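Local coordinates for protein pseudouridine synthase (Pyrococcus abyssi, PDB 2AUS) that probably isomerises uridine to pseudouridine in RNA as Cbf5, the catalytic subunit of archaeal box H/ACA ribonucleoproteins, in which it binds Nop10, at residues K84-P90 against L200-S205; V99-L103 against A246-L250; L104-Y110 against G173-G177. The contacts are given in a common frame with arbitrary orientation. Residues are numbered along the deposited sequence.

Contact 1: residues K84-P90 against L200-S205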
loop_
_atom_site.group_PDB
_atom_site.type_symbol
_atom_site.label_atom_id
_atom_site.label_comp_id
_atom_site.label_asym_id
_atom_site.label_seq_id
_atom_site.Cartn_x
_atom_site.Cartn_y
_atom_site.Cartn_z
ATOM N N LYS A 84 1.776 -12.034 1.108
ATOM C CA LYS A 84 0.333 -12.102 1.308
ATOM C C LYS A 84 -0.095 -12.678 2.651
ATOM O O LYS A 84 -1.251 -12.530 3.040
ATOM C CB LYS A 84 -0.315 -12.937 0.199
ATOM C CG LYS A 84 -0.037 -12.454 -1.214
ATOM C CD LYS A 84 -0.650 -13.397 -2.245
ATOM C CE LYS A 84 -0.264 -12.999 -3.670
ATOM N NZ LYS A 84 -0.937 -13.844 -4.704
ATOM N N VAL A 85 0.823 -13.331 3.357
ATOM C CA VAL A 85 0.499 -13.948 4.640
ATOM C C VAL A 85 0.584 -12.998 5.835
ATOM O O VAL A 85 1.476 -12.160 5.920
ATOM C CB VAL A 85 1.423 -15.156 4.905
ATOM C CG1 VAL A 85 0.995 -15.880 6.191
ATOM C CG2 VAL A 85 1.384 -16.101 3.709
ATOM N N SER A 86 -0.356 -13.133 6.762
ATOM C CA SER A 86 -0.359 -12.289 7.952
ATOM C C SER A 86 -0.159 -13.157 9.194
ATOM O O SER A 86 -0.073 -14.383 9.098
ATOM C CB SER A 86 -1.686 -11.532 8.061
ATOM O OG SER A 86 -2.736 -12.408 8.417
ATOM N N GLY A 87 -0.085 -12.519 10.359
ATOM C CA GLY A 87 0.069 -13.274 11.589
ATOM C C GLY A 87 1.398 -13.185 12.323
ATOM O O GLY A 87 2.267 -12.364 12.020
ATOM N N VAL A 88 1.542 -14.083 13.290
ATOM C CA VAL A 88 2.711 -14.168 14.149
ATOM C C VAL A 88 4.049 -14.093 13.439
ATOM O O VAL A 88 4.452 -15.006 12.713
ATOM C CB VAL A 88 2.648 -15.449 14.995
ATOM C CG1 VAL A 88 3.865 -15.546 15.910
ATOM C CG2 VAL A 88 1.366 -15.441 15.820
ATOM N N LEU A 89 4.740 -12.983 13.654
ATOM C CA LEU A 89 6.054 -12.773 13.068
ATOM C C LEU A 89 7.004 -12.315 14.169
ATOM O O LEU A 89 7.067 -11.125 14.497
ATOM C CB LEU A 89 6.003 -11.707 11.965
ATOM C CG LEU A 89 7.360 -11.487 11.300
ATOM C CD1 LEU A 89 7.716 -12.712 10.465
ATOM C CD2 LEU A 89 7.324 -10.246 10.437
ATOM N N PRO A 90 7.746 -13.257 14.769
ATOM C CA PRO A 90 8.678 -12.867 15.831
ATOM C C PRO A 90 9.808 -12.028 15.248
ATOM O O PRO A 90 10.455 -12.428 14.277
ATOM C CB PRO A 90 9.180 -14.207 16.364
ATOM C CG PRO A 90 8.037 -15.127 16.102
ATOM C CD PRO A 90 7.618 -14.718 14.700
ATOM N N LEU A 200 -3.790 -17.173 3.975
ATOM C CA LEU A 200 -3.022 -17.853 5.006
ATOM C C LEU A 200 -2.654 -16.893 6.134
ATOM O O LEU A 200 -2.250 -15.764 5.884
ATOM C CB LEU A 200 -1.737 -18.414 4.394
ATOM C CG LEU A 200 -1.094 -19.673 4.985
ATOM C CD1 LEU A 200 0.404 -19.474 5.030
ATOM C CD2 LEU A 200 -1.651 -19.980 6.366
ATOM N N ARG A 201 -2.786 -17.354 7.372
ATOM C CA ARG A 201 -2.442 -16.545 8.535
ATOM C C ARG A 201 -1.739 -17.433 9.556
ATOM O O ARG A 201 -2.267 -18.473 9.950
ATOM C CB ARG A 201 -3.701 -15.944 9.168
ATOM C CG ARG A 201 -3.428 -15.136 10.439
ATOM C CD ARG A 201 -4.708 -14.556 11.027
ATOM N NE ARG A 201 -4.494 -13.974 12.353
ATOM C CZ ARG A 201 -3.820 -12.849 12.581
ATOM N NH1 ARG A 201 -3.292 -12.176 11.570
ATOM N NH2 ARG A 201 -3.666 -12.398 13.825
ATOM N N ARG A 202 -0.541 -17.038 9.971
ATOM C CA ARG A 202 0.183 -17.816 10.961
ATOM C C ARG A 202 -0.351 -17.420 12.333
ATOM O O ARG A 202 -0.396 -16.240 12.680
ATOM C CB ARG A 202 1.682 -17.536 10.887
ATOM C CG ARG A 202 2.490 -18.335 11.905
ATOM C CD ARG A 202 3.887 -17.765 12.068
ATOM N NE ARG A 202 4.788 -18.258 11.043
ATOM C CZ ARG A 202 5.993 -17.769 10.795
ATOM N NH1 ARG A 202 6.470 -16.747 11.493
ATOM N NH2 ARG A 202 6.728 -18.328 9.849
ATOM N N THR A 203 -0.763 -18.414 13.108
ATOM C CA THR A 203 -1.317 -18.161 14.425
ATOM C C THR A 203 -0.370 -18.583 15.524
ATOM O O THR A 203 -0.644 -18.352 16.696
ATOM C CB THR A 203 -2.647 -18.905 14.615
ATOM O OG1 THR A 203 -2.438 -20.312 14.431
ATOM C CG2 THR A 203 -3.681 -18.399 13.618
ATOM N N ARG A 204 0.745 -19.198 15.147
ATOM C CA ARG A 204 1.705 -19.646 16.138
ATOM C C ARG A 204 3.053 -20.033 15.552
ATOM O O ARG A 204 3.138 -20.651 14.494
ATOM C CB ARG A 204 1.117 -20.834 16.904
ATOM C CG ARG A 204 2.001 -21.412 17.988
ATOM C CD ARG A 204 1.184 -22.326 18.889
ATOM N NE ARG A 204 1.987 -22.927 19.948
ATOM C CZ ARG A 204 2.691 -22.237 20.843
ATOM N NH1 ARG A 204 2.697 -20.908 20.813
ATOM N NH2 ARG A 204 3.390 -22.876 21.773
ATOM N N SER A 205 4.112 -19.639 16.246
ATOM C CA SER A 205 5.468 -19.982 15.847
ATOM C C SER A 205 6.236 -20.232 17.128
ATOM O O SER A 205 6.606 -19.291 17.839
ATOM C CB SER A 205 6.136 -18.857 15.069
ATOM O OG SER A 205 7.474 -19.230 14.784
HETATM O O HOH W 1 -2.940 -14.857 2.590
HETATM O O HOH W 2 -3.870 -13.564 6.243
#
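Residues 84-90 meet strand 200-205 through two parallel bridges, Ser86 with Arg201 and Gly87 with Arg202. Arg202 N donates to Ser86 O (2.8 Å) and Val88 N to Arg202 O (3.0 Å), so both main-chain polar atoms of Arg202 are satisfied here; Ser86 N reaches Leu200 O only weakly (3.4 Å). Water 1 joins Leu200 N (2.8 Å) to Lys84 O (2.9 Å), and water 2 joins Leu200 O (2.8 Å) to Ser86 OG (2.7 Å). In the TruB-type fold 84-90 directly follows the GTLDP motif, whose aspartate is catalytic in TruB relatives and probably here; the chain turns a corner at Gly87, where a CB would clash with Arg202 O. Arg201 NH1 donates to Ser86 OG (3.2 Å), while its NH2 forms salt bridges with Asp52 and Glu210 and its NE bonds an aromatic side chain of the Nop10 chain. Arg202 NH1 donates to Val88 O (2.9 Å, Val88 O less surely placed); its NH2 salt-bridges a bound phosphate.

Contact 2: residues V99-L103 against A246-L250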
loop_
_atom_site.group_PDB
_atom_site.type_symbol
_atom_site.label_atom_id
_atom_site.label_comp_id
_atom_site.label_asym_id
_atom_site.label_seq_id
_atom_site.Cartn_x
_atom_site.Cartn_y
_atom_site.Cartn_z
ATOM N N VAL A 99 18.660 -14.340 18.154
ATOM C CA VAL A 99 17.943 -15.331 18.963
ATOM C C VAL A 99 16.827 -16.035 18.164
ATOM O O VAL A 99 16.307 -17.079 18.583
ATOM C CB VAL A 99 17.340 -14.695 20.252
ATOM C CG1 VAL A 99 16.040 -13.956 19.934
ATOM C CG2 VAL A 99 17.118 -15.770 21.297
ATOM N N VAL A 100 16.462 -15.479 17.011
ATOM C CA VAL A 100 15.428 -16.110 16.188
ATOM C C VAL A 100 15.907 -17.465 15.672
ATOM O O VAL A 100 15.121 -18.252 15.154
ATOM C CB VAL A 100 15.014 -15.227 14.978
ATOM C CG1 VAL A 100 14.283 -14.002 15.464
ATOM C CG2 VAL A 100 16.233 -14.835 14.168
ATOM N N GLN A 101 17.201 -17.730 15.815
ATOM C CA GLN A 101 17.769 -19.006 15.391
ATOM C C GLN A 101 17.130 -20.118 16.232
ATOM O O GLN A 101 17.010 -21.261 15.798
ATOM C CB GLN A 101 19.291 -19.018 15.614
ATOM C CG GLN A 101 19.984 -20.308 15.162
ATOM C CD GLN A 101 21.347 -20.519 15.820
ATOM O OE1 GLN A 101 22.128 -19.579 15.974
ATOM N NE2 GLN A 101 21.643 -21.763 16.191
ATOM N N ALA A 102 16.722 -19.774 17.448
ATOM C CA ALA A 102 16.106 -20.753 18.336
ATOM C C ALA A 102 14.726 -21.153 17.834
ATOM O O ALA A 102 14.136 -22.115 18.323
ATOM C CB ALA A 102 16.001 -20.186 19.752
ATOM N N LEU A 103 14.223 -20.420 16.848
ATOM C CA LEU A 103 12.903 -20.681 16.286
ATOM C C LEU A 103 12.900 -21.516 15.018
ATOM O O LEU A 103 11.840 -21.923 14.555
ATOM C CB LEU A 103 12.189 -19.355 16.009
ATOM C CG LEU A 103 11.277 -18.752 17.080
ATOM C CD1 LEU A 103 11.698 -19.168 18.468
ATOM C CD2 LEU A 103 11.300 -17.246 16.927
ATOM N N ALA A 246 12.021 -16.387 23.333
ATOM C CA ALA A 246 12.334 -17.149 22.120
ATOM C C ALA A 246 12.943 -18.525 22.334
ATOM O O ALA A 246 12.930 -19.346 21.422
ATOM C CB ALA A 246 13.237 -16.331 21.207
ATOM N N VAL A 247 13.484 -18.794 23.516
ATOM C CA VAL A 247 14.084 -20.108 23.767
ATOM C C VAL A 247 13.277 -20.949 24.754
ATOM O O VAL A 247 13.753 -21.975 25.247
ATOM C CB VAL A 247 15.537 -19.985 24.303
ATOM C CG1 VAL A 247 16.383 -19.176 23.331
ATOM C CG2 VAL A 247 15.543 -19.347 25.685
ATOM N N GLU A 248 12.052 -20.517 25.034
ATOM C CA GLU A 248 11.187 -21.242 25.956
ATOM C C GLU A 248 10.951 -22.705 25.581
ATOM O O GLU A 248 10.757 -23.542 26.452
ATOM C CB GLU A 248 9.846 -20.523 26.085
ATOM C CG GLU A 248 9.789 -19.600 27.290
ATOM C CD GLU A 248 8.591 -18.679 27.274
ATOM O OE1 GLU A 248 7.491 -19.137 26.891
ATOM O OE2 GLU A 248 8.756 -17.498 27.659
ATOM N N HIS A 249 10.961 -23.018 24.291
ATOM C CA HIS A 249 10.742 -24.396 23.872
ATOM C C HIS A 249 12.042 -25.172 23.689
ATOM O O HIS A 249 12.024 -26.317 23.251
ATOM C CB HIS A 249 9.921 -24.432 22.575
ATOM C CG HIS A 249 8.482 -24.058 22.761
ATOM N ND1 HIS A 249 7.604 -23.922 21.707
ATOM C CD2 HIS A 249 7.761 -23.818 23.884
ATOM C CE1 HIS A 249 6.405 -23.618 22.172
ATOM N NE2 HIS A 249 6.473 -23.549 23.489
ATOM N N LEU A 250 13.174 -24.561 24.028
ATOM C CA LEU A 250 14.452 -25.247 23.877
ATOM C C LEU A 250 14.955 -25.875 25.164
ATOM O O LEU A 250 14.635 -25.419 26.257
ATOM C CB LEU A 250 15.543 -24.289 23.393
ATOM C CG LEU A 250 15.450 -23.607 22.034
ATOM C CD1 LEU A 250 16.744 -22.847 21.800
ATOM C CD2 LEU A 250 15.217 -24.631 20.943
#
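Ala246 and Ala102, with Val99 beside them, bury the most surface where the 3-10 turn 99-103 packs against the loop 246-250. No hydrogen bond crosses: the contact is apolar. The methyl of Ala246 points at the turn, with its CB 3.9 Å from Val99 CG1 and 4.2 Å from Leu103 CD1. Ala102 answers from the other side, its CB 3.4 Å from Leu250 CD1, 3.7 Å from Val247 CG1 and 3.6 Å from Ala246 O; a side chain this small lets the backbones approach to 5.8 Å between the CA atoms of Ala102 and Val247. Val99 CG2 adds a contact with Val247 CG1 at 4.0 Å. Leu299 of strand 296-302 packs on Ala102, Val247 and Leu250, and Leu286 and Ala288 of strand 286-291 add to this cover, so the contact lies between the sheet of the PUA domain and, through Val99 on Ala92 and Leu103 on Pro90, strand 88-93 of the catalytic domain.

Contact 3: residues L104-Y110 against G173-G177. With PO4 (phosphate ion), chain E.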
loop_
_atom_site.group_PDB
_atom_site.type_symbol
_atom_site.label_atom_id
_atom_site.label_comp_id
_atom_site.label_asym_id
_atom_site.label_seq_id
_atom_site.Cartn_x
_atom_site.Cartn_y
_atom_site.Cartn_z
ATOM N N LEU A 104 14.076 -21.764 14.450
ATOM C CA LEU A 104 14.167 -22.551 13.224
ATOM C C LEU A 104 13.496 -23.916 13.321
ATOM O O LEU A 104 12.837 -24.351 12.384
ATOM C CB LEU A 104 15.631 -22.726 12.806
ATOM C CG LEU A 104 16.255 -21.508 12.125
ATOM C CD1 LEU A 104 17.721 -21.778 11.796
ATOM C CD2 LEU A 104 15.478 -21.194 10.856
ATOM N N PRO A 105 13.661 -24.612 14.453
ATOM C CA PRO A 105 13.043 -25.929 14.617
ATOM C C PRO A 105 11.668 -25.868 15.280
ATOM O O PRO A 105 11.027 -26.899 15.484
ATOM C CB PRO A 105 14.046 -26.655 15.494
ATOM C CG PRO A 105 14.437 -25.560 16.446
ATOM C CD PRO A 105 14.652 -24.371 15.518
ATOM N N ALA A 106 11.220 -24.666 15.628
ATOM C CA ALA A 106 9.927 -24.506 16.284
ATOM C C ALA A 106 8.770 -24.929 15.386
ATOM O O ALA A 106 8.816 -24.753 14.165
ATOM C CB ALA A 106 9.743 -23.059 16.725
ATOM N N GLY A 107 7.742 -25.506 16.000
ATOM C CA GLY A 107 6.573 -25.922 15.251
ATOM C C GLY A 107 5.723 -24.707 14.931
ATOM O O GLY A 107 5.876 -23.663 15.563
ATOM N N LYS A 108 4.830 -24.820 13.954
ATOM C CA LYS A 108 3.987 -23.688 13.603
ATOM C C LYS A 108 2.532 -24.045 13.382
ATOM O O LYS A 108 2.199 -25.167 13.001
ATOM C CB LYS A 108 4.552 -22.992 12.366
ATOM C CG LYS A 108 5.871 -22.313 12.670
ATOM C CD LYS A 108 6.657 -21.995 11.440
ATOM C CE LYS A 108 8.003 -21.408 11.827
ATOM N NZ LYS A 108 8.739 -22.321 12.730
ATOM N N GLU A 109 1.666 -23.081 13.649
ATOM C CA GLU A 109 0.245 -23.272 13.457
ATOM C C GLU A 109 -0.248 -22.178 12.530
ATOM O O GLU A 109 0.179 -21.021 12.616
ATOM C CB GLU A 109 -0.509 -23.189 14.786
ATOM C CG GLU A 109 -1.990 -23.538 14.658
ATOM C CD GLU A 109 -2.775 -23.256 15.929
ATOM O OE1 GLU A 109 -2.886 -22.068 16.311
ATOM O OE2 GLU A 109 -3.266 -24.225 16.549
ATOM N N TYR A 110 -1.152 -22.549 11.637
ATOM C CA TYR A 110 -1.702 -21.600 10.687
ATOM C C TYR A 110 -3.204 -21.779 10.597
ATOM O O TYR A 110 -3.754 -22.801 11.007
ATOM C CB TYR A 110 -1.133 -21.857 9.293
ATOM C CG TYR A 110 0.352 -21.661 9.135
ATOM C CD1 TYR A 110 0.867 -20.449 8.688
ATOM C CD2 TYR A 110 1.243 -22.704 9.388
ATOM C CE1 TYR A 110 2.231 -20.277 8.486
ATOM C CE2 TYR A 110 2.613 -22.541 9.191
ATOM C CZ TYR A 110 3.101 -21.324 8.739
ATOM O OH TYR A 110 4.454 -21.145 8.536
ATOM N N GLY A 173 -1.548 -27.532 12.504
ATOM C CA GLY A 173 -0.320 -27.460 13.272
ATOM C C GLY A 173 0.678 -28.246 12.447
ATOM O O GLY A 173 0.353 -29.335 11.967
ATOM N N VAL A 174 1.882 -27.708 12.268
ATOM C CA VAL A 174 2.888 -28.376 11.459
ATOM C C VAL A 174 4.307 -28.262 11.999
ATOM O O VAL A 174 4.625 -27.378 12.796
ATOM C CB VAL A 174 2.902 -27.807 10.027
ATOM C CG1 VAL A 174 1.530 -27.951 9.388
ATOM C CG2 VAL A 174 3.333 -26.331 10.057
ATOM N N GLU A 175 5.162 -29.165 11.536
ATOM C CA GLU A 175 6.561 -29.176 11.924
ATOM C C GLU A 175 7.218 -27.998 11.199
ATOM O O GLU A 175 6.716 -27.546 10.171
ATOM C CB GLU A 175 7.207 -30.498 11.484
ATOM C CG GLU A 175 8.639 -30.687 11.950
ATOM C CD GLU A 175 9.234 -32.023 11.524
ATOM O OE1 GLU A 175 10.336 -32.367 12.013
ATOM O OE2 GLU A 175 8.606 -32.725 10.700
ATOM N N ALA A 176 8.329 -27.498 11.725
ATOM C CA ALA A 176 9.019 -26.385 11.085
ATOM C C ALA A 176 9.376 -26.735 9.642
ATOM O O ALA A 176 9.742 -27.869 9.347
ATOM C CB ALA A 176 10.277 -26.041 11.861
ATOM N N GLY A 177 9.254 -25.765 8.743
ATOM C CA GLY A 177 9.586 -26.005 7.348
ATOM C C GLY A 177 8.483 -26.609 6.495
ATOM O O GLY A 177 8.707 -26.934 5.326
HETATM P P PO4 E . 8.480 -22.526 8.455
HETATM O O1 PO4 E . 7.276 -23.395 8.826
HETATM O O2 PO4 E . 9.874 -22.728 9.095
HETATM O O3 PO4 E . 8.099 -21.004 8.502
HETATM O O4 PO4 E . 8.618 -22.977 7.013
HETATM O O HOH W 3 9.426 -28.552 14.207
#
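Two neighbouring strands of the six-stranded antiparallel sheet in the pseudouridine synthase domain, 108-116 and 167-174, meet here at the edge of a phosphate-occupied pocket. Lys108 and Val174 form a hydrogen-bonded antiparallel pair: Lys108 N donates to Val174 O (2.8 Å) and Val174 N to Lys108 O (2.7 Å). Next along, Glu109 faces Gly173 as a non-hydrogen-bonded pair with their CA atoms 4.2 Å apart, and the Glu109 carboxylate turns to Tyr157 and Thr203. The side chains of Lys108 and Val174 share one face, with CB of Lys108 4.2 Å from CG2 of Val174; that same CG2 lies 4.0 Å from Tyr110 CE2, at the ring edge. Past the strand ends, Ala176 fits its methyl against the loop, with its CB 3.0 Å from Ala106 O and 3.1 Å from Leu104 O, and water 3 links Ala176 N (2.9 Å) to Pro105 O (2.6 Å). The phosphate takes a weak hydrogen bond from Gly177 N to its O1 (3.1 Å), with Lys108 CD 3.0 Å and Tyr110 OH 3.6 Å from the same oxygen. Lys108 NZ instead bonds Ala106 O weakly (2.8 Å) and stays 3.8 Å from phosphate O2. The ion probably came from the crystallisation liquor; the salt bridge from Arg202, with Gly177 N, makes this a site suited to an anion, consistent with a place for an RNA phosphate.

Contacts 1 and 3 share the six-stranded sheet, their centres about 11 Å apart: strand 200-205 flanks strand 108-116, with Arg204 O 3.0 Å from Glu109 N and Thr203 OG1 2.6 Å from Glu109 OE1. Thr203 and Arg204 both face Glu109, a classic beta bulge. Both contacts reach the phosphate, contact 1 through the Arg202 side chain and contact 3 through Gly177 N. Contact 2 is about 17 Å from contact 1 and 12 Å from contact 3, centre to centre. It touches contact 1 through Pro90 CB and Leu103 CD2 (3.7 Å), and its turn 99-103 runs directly into 104-110. Thus the phosphate pocket and the PUA junction flank one short connection.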